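Local coordinates for 11R-lipoxygenase (Gersemia fruticosa, PDB 3VF1), which probably catalyses the calcium-regulated insertion of molecular oxygen into polyunsaturated fatty acids, using a non-heme iron, at residues 162-170 with 179-190; 529-537 with 546-554. All coordinates share one frame; numbering follows the deposited sequence.

Interaction 1: residues 162-170 with 179-190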
loop_
_atom_site.group_PDB
_atom_site.type_symbol
_atom_site.label_atom_id
_atom_site.label_comp_id
_atom_site.label_asym_id
_atom_site.label_seq_id
_atom_site.Cartn_x
_atom_site.Cartn_y
_atom_site.Cartn_z
ATOM N N LYS A 162 21.636 3.622 11.152
ATOM C CA LYS A 162 21.885 2.208 10.884
ATOM C C LYS A 162 21.760 1.369 12.151
ATOM O O LYS A 162 21.504 0.168 12.086
ATOM C CB LYS A 162 23.273 2.001 10.274
ATOM C CG LYS A 162 23.327 2.155 8.764
ATOM C CD LYS A 162 24.584 1.507 8.197
ATOM C CE LYS A 162 24.675 1.663 6.687
ATOM N NZ LYS A 162 24.892 3.080 6.278
ATOM N N LYS A 163 21.944 2.002 13.305
ATOM C CA LYS A 163 21.895 1.293 14.579
ATOM C C LYS A 163 20.457 1.091 15.051
ATOM O O LYS A 163 20.174 0.182 15.833
ATOM C CB LYS A 163 22.691 2.055 15.639
ATOM C CG LYS A 163 24.159 2.239 15.289
ATOM C CD LYS A 163 24.907 2.975 16.388
ATOM C CE LYS A 163 26.385 3.113 16.055
ATOM N NZ LYS A 163 27.135 3.830 17.123
ATOM N N LEU A 164 19.556 1.942 14.572
ATOM C CA LEU A 164 18.154 1.878 14.968
ATOM C C LEU A 164 17.321 1.057 13.990
ATOM O O LEU A 164 16.328 0.438 14.377
ATOM C CB LEU A 164 17.573 3.290 15.072
ATOM C CG LEU A 164 18.224 4.204 16.110
ATOM C CD1 LEU A 164 17.613 5.598 16.051
ATOM C CD2 LEU A 164 18.089 3.618 17.507
ATOM N N TYR A 165 17.729 1.052 12.723
ATOM C CA TYR A 165 16.962 0.388 11.675
ATOM C C TYR A 165 17.754 -0.750 11.037
ATOM O O TYR A 165 18.424 -0.563 10.025
ATOM C CB TYR A 165 16.542 1.406 10.614
ATOM C CG TYR A 165 15.695 2.533 11.165
ATOM C CD1 TYR A 165 14.324 2.382 11.327
ATOM C CD2 TYR A 165 16.266 3.745 11.527
ATOM C CE1 TYR A 165 13.545 3.409 11.833
ATOM C CE2 TYR A 165 15.497 4.777 12.032
ATOM C CZ TYR A 165 14.138 4.603 12.183
ATOM O OH TYR A 165 13.366 5.626 12.688
ATOM N N LYS A 166 17.664 -1.931 11.640
ATOM C CA LYS A 166 18.362 -3.112 11.146
ATOM C C LYS A 166 17.417 -3.979 10.325
ATOM O O LYS A 166 16.199 -3.816 10.394
ATOM C CB LYS A 166 18.901 -3.930 12.320
ATOM C CG LYS A 166 19.679 -3.120 13.350
ATOM C CD LYS A 166 21.183 -3.248 13.162
ATOM C CE LYS A 166 21.611 -2.876 11.753
ATOM N NZ LYS A 166 23.087 -2.678 11.657
ATOM N N TRP A 167 17.980 -4.903 9.552
ATOM C CA TRP A 167 17.178 -5.878 8.822
ATOM C C TRP A 167 16.750 -7.007 9.754
ATOM O O TRP A 167 17.585 -7.685 10.349
ATOM C CB TRP A 167 17.961 -6.450 7.639
ATOM C CG TRP A 167 18.252 -5.448 6.565
ATOM C CD1 TRP A 167 19.461 -4.894 6.267
ATOM C CD2 TRP A 167 17.312 -4.879 5.647
ATOM N NE1 TRP A 167 19.335 -4.016 5.219
ATOM C CE2 TRP A 167 18.025 -3.988 4.819
ATOM C CE3 TRP A 167 15.938 -5.036 5.443
ATOM C CZ2 TRP A 167 17.409 -3.259 3.805
ATOM C CZ3 TRP A 167 15.329 -4.310 4.434
ATOM C CH2 TRP A 167 16.064 -3.432 3.628
ATOM N N GLY A 168 15.440 -7.202 9.878
ATOM C CA GLY A 168 14.893 -8.212 10.765
ATOM C C GLY A 168 15.334 -9.626 10.436
ATOM O O GLY A 168 15.640 -9.946 9.286
ATOM N N THR A 169 15.366 -10.475 11.458
ATOM C CA THR A 169 15.732 -11.878 11.290
ATOM C C THR A 169 14.680 -12.805 11.897
ATOM O O THR A 169 14.935 -13.993 12.099
ATOM C CB THR A 169 17.094 -12.187 11.937
ATOM O OG1 THR A 169 17.120 -11.669 13.272
ATOM C CG2 THR A 169 18.223 -11.564 11.129
ATOM N N ASP A 170 13.503 -12.259 12.190
ATOM C CA ASP A 170 12.389 -13.058 12.689
ATOM C C ASP A 170 12.236 -14.321 11.841
ATOM O O ASP A 170 11.859 -14.242 10.672
ATOM C CB ASP A 170 11.095 -12.242 12.642
ATOM C CG ASP A 170 9.909 -12.986 13.229
ATOM O OD1 ASP A 170 9.987 -14.225 13.368
ATOM O OD2 ASP A 170 8.893 -12.330 13.547
ATOM N N GLY A 179 12.916 -8.380 2.542
ATOM C CA GLY A 179 13.495 -7.976 3.808
ATOM C C GLY A 179 12.514 -7.111 4.574
ATOM O O GLY A 179 11.550 -6.602 4.003
ATOM N N PHE A 180 12.752 -6.946 5.869
ATOM C CA PHE A 180 11.869 -6.145 6.705
ATOM C C PHE A 180 12.637 -5.552 7.878
ATOM O O PHE A 180 13.752 -5.977 8.173
ATOM C CB PHE A 180 10.697 -6.992 7.208
ATOM C CG PHE A 180 11.115 -8.248 7.924
ATOM C CD1 PHE A 180 11.543 -9.356 7.213
ATOM C CD2 PHE A 180 11.067 -8.321 9.308
ATOM C CE1 PHE A 180 11.926 -10.514 7.866
ATOM C CE2 PHE A 180 11.445 -9.477 9.968
ATOM C CZ PHE A 180 11.874 -10.575 9.247
ATOM N N VAL A 181 12.043 -4.563 8.537
ATOM C CA VAL A 181 12.686 -3.914 9.672
ATOM C C VAL A 181 12.697 -4.841 10.879
ATOM O O VAL A 181 11.802 -5.671 11.041
ATOM C CB VAL A 181 11.968 -2.606 10.063
ATOM C CG1 VAL A 181 10.623 -2.906 10.715
ATOM C CG2 VAL A 181 12.841 -1.783 10.997
ATOM N N ASP A 182 13.715 -4.698 11.722
ATOM C CA ASP A 182 13.809 -5.478 12.947
ATOM C C ASP A 182 13.033 -4.784 14.061
ATOM O O ASP A 182 13.462 -3.755 14.581
ATOM C CB ASP A 182 15.271 -5.650 13.361
ATOM C CG ASP A 182 15.428 -6.488 14.617
ATOM O OD1 ASP A 182 14.410 -6.753 15.290
ATOM O OD2 ASP A 182 16.572 -6.877 14.936
ATOM N N ALA A 183 11.887 -5.355 14.417
ATOM C CA ALA A 183 11.058 -4.816 15.487
ATOM C C ALA A 183 10.100 -5.889 15.984
ATOM O O ALA A 183 9.439 -6.556 15.190
ATOM C CB ALA A 183 10.288 -3.603 14.998
ATOM N N GLU A 184 10.029 -6.054 17.300
ATOM C CA GLU A 184 9.186 -7.086 17.893
ATOM C C GLU A 184 7.726 -6.648 17.903
ATOM O O GLU A 184 6.821 -7.460 17.708
ATOM C CB GLU A 184 9.649 -7.400 19.314
ATOM C CG GLU A 184 8.911 -8.564 19.957
ATOM C CD GLU A 184 9.519 -8.981 21.284
ATOM O OE1 GLU A 184 10.632 -8.511 21.603
ATOM O OE2 GLU A 184 8.883 -9.779 22.006
ATOM N N GLU A 185 7.507 -5.358 18.129
ATOM C CA GLU A 185 6.163 -4.793 18.145
ATOM C C GLU A 185 6.190 -3.358 17.630
ATOM O O GLU A 185 7.256 -2.760 17.514
ATOM C CB GLU A 185 5.587 -4.819 19.562
ATOM C CG GLU A 185 5.609 -6.189 20.229
ATOM C CD GLU A 185 4.910 -6.185 21.576
ATOM O OE1 GLU A 185 4.145 -5.233 21.844
ATOM O OE2 GLU A 185 5.126 -7.130 22.365
ATOM N N PRO A 186 5.011 -2.799 17.319
ATOM C CA PRO A 186 4.964 -1.406 16.865
ATOM C C PRO A 186 5.616 -0.450 17.861
ATOM O O PRO A 186 6.197 0.554 17.452
ATOM C CB PRO A 186 3.462 -1.125 16.758
ATOM C CG PRO A 186 2.845 -2.456 16.524
ATOM C CD PRO A 186 3.680 -3.432 17.299
ATOM N N LYS A 187 5.524 -0.767 19.149
ATOM C CA LYS A 187 6.075 0.092 20.195
ATOM C C LYS A 187 7.599 0.036 20.256
ATOM O O LYS A 187 8.244 1.000 20.669
ATOM C CB LYS A 187 5.496 -0.289 21.561
ATOM C CG LYS A 187 4.082 0.214 21.806
ATOM C CD LYS A 187 4.047 1.733 21.891
ATOM C CE LYS A 187 2.681 2.240 22.320
ATOM N NZ LYS A 187 2.651 3.725 22.438
ATOM N N SER A 188 8.174 -1.091 19.850
ATOM C CA SER A 188 9.625 -1.256 19.893
ATOM C C SER A 188 10.319 -0.539 18.737
ATOM O O SER A 188 11.540 -0.609 18.600
ATOM C CB SER A 188 9.999 -2.741 19.892
ATOM O OG SER A 188 9.479 -3.403 18.754
ATOM N N LEU A 189 9.539 0.147 17.907
ATOM C CA LEU A 189 10.095 0.945 16.820
ATOM C C LEU A 189 10.462 2.337 17.316
ATOM O O LEU A 189 9.904 2.813 18.305
ATOM C CB LEU A 189 9.086 1.073 15.676
ATOM C CG LEU A 189 8.868 -0.143 14.777
ATOM C CD1 LEU A 189 7.667 0.090 13.874
ATOM C CD2 LEU A 189 10.107 -0.431 13.948
ATOM N N PRO A 190 11.408 2.997 16.630
ATOM C CA PRO A 190 11.704 4.403 16.920
ATOM C C PRO A 190 10.441 5.253 16.839
ATOM O O PRO A 190 9.618 5.041 15.948
ATOM C CB PRO A 190 12.685 4.787 15.812
ATOM C CG PRO A 190 13.351 3.507 15.448
ATOM C CD PRO A 190 12.304 2.444 15.599
HETATM O O HOH W 1 14.910 -8.658 6.901
HETATM O O HOH W 2 13.676 -9.412 13.695
HETATM O O HOH W 3 9.021 -9.042 12.854
#
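Y165 meets P190 through the far end of its ring. Its CB carries CG anti to the carbonyl carbon (chi1 -59°), and the ring reaches across to the second segment. CD1 passes V181 CG2, which lies at the ring edge; farther out, CE1 is 3.6 Å from P190 CG and CZ 3.5 Å from that carbon. At the tip, OH comes 3.3 Å from P190 CB. The ring also stacks with W408 of helix 369-410. A serine in its place would probably strip the P190 ring of the aromatic surface it rests on and leave W408 without its stacking partner. Here the end of helix 148-164 and the chain after it pair with the loop leading toward helix 208-213, F180 and V181 packing on helix 428-438. The backbones form a single isolated beta bridge, W167 with V181, the bonds falling on the residues either side of the pair: D182 N to K166 O (3.0 Å, 142° at the hydrogen) and the straighter G168 N to F180 O (2.7 Å, 166°). G168 CA sits over one face of the F180 ring, 4.2 Å from its centroid, a CH-pi contact; a CB here would clash with F180 CE2 and V181 O. At the F180 CZ corner, D170 N lies at the ring edge and D170 CB 3.9 Å from CZ. Water 1 donates to G168 O and accepts from F180 N (2.9 Å).

Interaction 2: residues 529-537 with 546-554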
loop_
_atom_site.group_PDB
_atom_site.type_symbol
_atom_site.label_atom_id
_atom_site.label_comp_id
_atom_site.label_asym_id
_atom_site.label_seq_id
_atom_site.Cartn_x
_atom_site.Cartn_y
_atom_site.Cartn_z
ATOM N N ASP A 529 24.513 3.394 -2.135
ATOM C CA ASP A 529 24.397 2.607 -0.914
ATOM C C ASP A 529 22.952 2.158 -0.748
ATOM O O ASP A 529 22.679 1.021 -0.365
ATOM C CB ASP A 529 24.825 3.429 0.305
ATOM C CG ASP A 529 26.303 3.773 0.292
ATOM O OD1 ASP A 529 27.085 3.009 -0.313
ATOM O OD2 ASP A 529 26.681 4.802 0.888
ATOM N N TRP A 530 22.033 3.070 -1.046
ATOM C CA TRP A 530 20.606 2.800 -0.942
ATOM C C TRP A 530 20.199 1.614 -1.810
ATOM O O TRP A 530 19.633 0.639 -1.315
ATOM C CB TRP A 530 19.814 4.044 -1.348
ATOM C CG TRP A 530 18.336 3.899 -1.190
ATOM C CD1 TRP A 530 17.649 3.757 -0.022
ATOM C CD2 TRP A 530 17.355 3.894 -2.235
ATOM N NE1 TRP A 530 16.304 3.661 -0.271
ATOM C CE2 TRP A 530 16.096 3.742 -1.624
ATOM C CE3 TRP A 530 17.419 4.003 -3.628
ATOM C CZ2 TRP A 530 14.912 3.693 -2.355
ATOM C CZ3 TRP A 530 16.242 3.955 -4.352
ATOM C CH2 TRP A 530 15.005 3.801 -3.715
ATOM N N ILE A 531 20.494 1.691 -3.105
ATOM C CA ILE A 531 20.064 0.656 -4.040
ATOM C C ILE A 531 20.832 -0.647 -3.834
ATOM O O ILE A 531 20.308 -1.728 -4.097
ATOM C CB ILE A 531 20.211 1.114 -5.510
ATOM C CG1 ILE A 531 19.475 0.152 -6.446
ATOM C CG2 ILE A 531 21.679 1.214 -5.903
ATOM C CD1 ILE A 531 17.979 0.074 -6.203
ATOM N N ARG A 532 22.068 -0.546 -3.360
ATOM C CA ARG A 532 22.875 -1.733 -3.101
ATOM C C ARG A 532 22.344 -2.494 -1.888
ATOM O O ARG A 532 22.395 -3.724 -1.841
ATOM C CB ARG A 532 24.344 -1.361 -2.882
ATOM C CG ARG A 532 25.220 -2.558 -2.531
ATOM C CD ARG A 532 26.710 -2.239 -2.605
ATOM N NE ARG A 532 27.108 -1.181 -1.676
ATOM C CZ ARG A 532 27.339 0.087 -2.015
ATOM N NH1 ARG A 532 27.225 0.496 -3.274
ATOM N NH2 ARG A 532 27.691 0.960 -1.082
ATOM N N ASP A 533 21.835 -1.758 -0.907
ATOM C CA ASP A 533 21.286 -2.372 0.295
ATOM C C ASP A 533 19.980 -3.095 -0.029
ATOM O O ASP A 533 19.663 -4.124 0.569
ATOM C CB ASP A 533 21.056 -1.313 1.374
ATOM C CG ASP A 533 20.937 -1.910 2.762
ATOM O OD1 ASP A 533 21.255 -3.106 2.926
ATOM O OD2 ASP A 533 20.539 -1.177 3.690
ATOM N N LEU A 534 19.225 -2.551 -0.979
ATOM C CA LEU A 534 17.985 -3.175 -1.426
ATOM C C LEU A 534 18.270 -4.458 -2.198
ATOM O O LEU A 534 17.616 -5.480 -1.985
ATOM C CB LEU A 534 17.195 -2.210 -2.312
ATOM C CG LEU A 534 16.619 -0.978 -1.614
ATOM C CD1 LEU A 534 16.027 -0.014 -2.630
ATOM C CD2 LEU A 534 15.577 -1.386 -0.586
ATOM N N HIS A 535 19.248 -4.399 -3.096
ATOM C CA HIS A 535 19.594 -5.541 -3.932
ATOM C C HIS A 535 20.073 -6.725 -3.100
ATOM O O HIS A 535 19.804 -7.878 -3.434
ATOM C CB HIS A 535 20.682 -5.151 -4.934
ATOM C CG HIS A 535 21.212 -6.306 -5.725
ATOM N ND1 HIS A 535 20.670 -6.694 -6.932
ATOM C CD2 HIS A 535 22.232 -7.161 -5.479
ATOM C CE1 HIS A 535 21.336 -7.735 -7.397
ATOM N NE2 HIS A 535 22.289 -8.040 -6.534
ATOM N N GLU A 536 20.781 -6.435 -2.014
ATOM C CA GLU A 536 21.414 -7.478 -1.213
ATOM C C GLU A 536 20.518 -7.984 -0.087
ATOM O O GLU A 536 20.402 -9.191 0.122
ATOM C CB GLU A 536 22.735 -6.962 -0.635
ATOM C CG GLU A 536 23.775 -6.633 -1.696
ATOM C CD GLU A 536 25.042 -6.036 -1.113
ATOM O OE1 GLU A 536 25.043 -5.698 0.090
ATOM O OE2 GLU A 536 26.037 -5.907 -1.858
ATOM N N ASN A 537 19.884 -7.063 0.633
ATOM C CA ASN A 537 19.086 -7.428 1.800
ATOM C C ASN A 537 17.589 -7.177 1.627
ATOM O O ASN A 537 16.767 -7.870 2.226
ATOM C CB ASN A 537 19.591 -6.675 3.033
ATOM C CG ASN A 537 21.064 -6.922 3.300
ATOM O OD1 ASN A 537 21.445 -7.977 3.809
ATOM N ND2 ASN A 537 21.899 -5.946 2.962
ATOM N N THR A 546 15.686 -17.046 -8.193
ATOM C CA THR A 546 15.131 -16.104 -9.157
ATOM C C THR A 546 15.486 -14.668 -8.789
ATOM O O THR A 546 14.935 -14.104 -7.844
ATOM C CB THR A 546 13.600 -16.226 -9.245
ATOM O OG1 THR A 546 13.240 -17.581 -9.543
ATOM C CG2 THR A 546 13.051 -15.305 -10.328
ATOM N N ASP A 547 16.412 -14.085 -9.542
ATOM C CA ASP A 547 16.814 -12.702 -9.332
ATOM C C ASP A 547 15.611 -11.773 -9.486
ATOM O O ASP A 547 14.815 -11.921 -10.414
ATOM C CB ASP A 547 17.922 -12.321 -10.317
ATOM C CG ASP A 547 18.279 -10.850 -10.255
ATOM O OD1 ASP A 547 18.864 -10.421 -9.238
ATOM O OD2 ASP A 547 17.982 -10.124 -11.228
ATOM N N LYS A 548 15.491 -10.815 -8.572
ATOM C CA LYS A 548 14.331 -9.930 -8.520
ATOM C C LYS A 548 14.478 -8.734 -9.456
ATOM O O LYS A 548 13.584 -7.895 -9.543
ATOM C CB LYS A 548 14.118 -9.446 -7.084
ATOM C CG LYS A 548 13.972 -10.580 -6.080
ATOM C CD LYS A 548 12.518 -10.947 -5.856
ATOM C CE LYS A 548 12.372 -12.367 -5.334
ATOM N NZ LYS A 548 12.550 -13.378 -6.411
ATOM N N LYS A 549 15.612 -8.664 -10.148
ATOM C CA LYS A 549 15.876 -7.601 -11.116
ATOM C C LYS A 549 15.891 -6.212 -10.477
ATOM O O LYS A 549 15.476 -5.229 -11.092
ATOM C CB LYS A 549 14.868 -7.653 -12.266
ATOM C CG LYS A 549 14.996 -8.901 -13.118
ATOM C CD LYS A 549 14.136 -8.822 -14.365
ATOM C CE LYS A 549 14.267 -10.082 -15.207
ATOM N NZ LYS A 549 15.668 -10.317 -15.666
ATOM N N VAL A 550 16.372 -6.142 -9.241
ATOM C CA VAL A 550 16.672 -4.861 -8.617
ATOM C C VAL A 550 18.106 -4.494 -8.986
ATOM O O VAL A 550 19.012 -5.313 -8.831
ATOM C CB VAL A 550 16.541 -4.929 -7.089
ATOM C CG1 VAL A 550 16.897 -3.585 -6.464
ATOM C CG2 VAL A 550 15.134 -5.349 -6.696
ATOM N N PRO A 551 18.322 -3.268 -9.488
ATOM C CA PRO A 551 19.662 -2.897 -9.958
ATOM C C PRO A 551 20.734 -3.032 -8.879
ATOM O O PRO A 551 20.459 -2.803 -7.700
ATOM C CB PRO A 551 19.502 -1.425 -10.355
ATOM C CG PRO A 551 18.047 -1.248 -10.605
ATOM C CD PRO A 551 17.357 -2.167 -9.650
ATOM N N LYS A 552 21.943 -3.406 -9.286
ATOM C CA LYS A 552 23.082 -3.433 -8.377
ATOM C C LYS A 552 23.573 -2.008 -8.149
ATOM O O LYS A 552 24.177 -1.702 -7.121
ATOM C CB LYS A 552 24.211 -4.281 -8.960
ATOM C CG LYS A 552 23.845 -5.738 -9.186
ATOM C CD LYS A 552 25.009 -6.532 -9.770
ATOM C CE LYS A 552 25.497 -5.940 -11.085
ATOM N NZ LYS A 552 26.650 -5.005 -10.912
ATOM N N SER A 553 23.305 -1.141 -9.121
ATOM C CA SER A 553 23.672 0.264 -9.029
ATOM C C SER A 553 22.860 1.073 -10.032
ATOM O O SER A 553 22.325 0.522 -10.994
ATOM C CB SER A 553 25.166 0.445 -9.305
ATOM O OG SER A 553 25.503 0.024 -10.617
ATOM N N PHE A 554 22.767 2.379 -9.803
ATOM C CA PHE A 554 22.108 3.275 -10.742
ATOM C C PHE A 554 23.151 3.909 -11.654
ATOM O O PHE A 554 24.007 4.664 -11.197
ATOM C CB PHE A 554 21.332 4.360 -9.990
ATOM C CG PHE A 554 20.078 3.862 -9.328
ATOM C CD1 PHE A 554 19.162 3.097 -10.032
ATOM C CD2 PHE A 554 19.817 4.154 -7.999
ATOM C CE1 PHE A 554 18.007 2.639 -9.426
ATOM C CE2 PHE A 554 18.664 3.696 -7.386
ATOM C CZ PHE A 554 17.759 2.938 -8.100
HETATM O O HOH W 4 25.680 0.181 -5.908
#
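I531 pushes its side chain between V550 and F554, where helix 525-538 packs on the loop 546-554 that leads to helix 557-579 in the lipoxygenase domain. With CG1 anti to the backbone N (chi1 -167°) and CD1 turned by a chi2 of 62°, the branch lays CG1 over one face of the F554 ring, 4.0 Å from the centroid, while CD1 reaches 3.4 Å from F554 CZ and 3.8 Å from V550 CG1. The other branch, CG2, rests 3.8 Å from S553 CA. W530 adds its six-membered ring: F554 CE2 comes in at the indole edge, 3.9 Å from W530 CZ3. One turn further along the helix, H535, its CG anti to the backbone N, turns ND1 to V550 O and donates to it at 2.9 Å. The acceptor lies near the ring plane, with 155° at the hydrogen. K552 runs alongside in the same direction and places CG over one imidazole face, 3.9 Å from the ring centroid, as a CH-pi contact. The donated bond puts a proton on ND1 of H535, and what K552 offers the ring is aliphatic, its ammonium lying well away; D547 OD1, 4.7 Å from ND1 and not bonded to it, might modestly favour a positive charge on the histidine.

How the interactions relate
The two contacts, centred 20 Å apart, follow one another along the chain and meet at the indole of W167 in interaction 1. Its NE1 lies 3.1 Å from D533 OD1 of interaction 2, a probable hydrogen bond, and packs 3.5 Å from N537 CB. R409, on helix 369-410, ties them further: it bonds the backbone oxygen of Y165 and forms a salt bridge with D533. That helix also carries the iron ligands H392 and H397. Interaction 1 is the nearer to the metal site, the side chains of F180 and H397 being about 10 Å apart, whereas interaction 2 lies away from the metal site and packs W530 and L534 against the same helix.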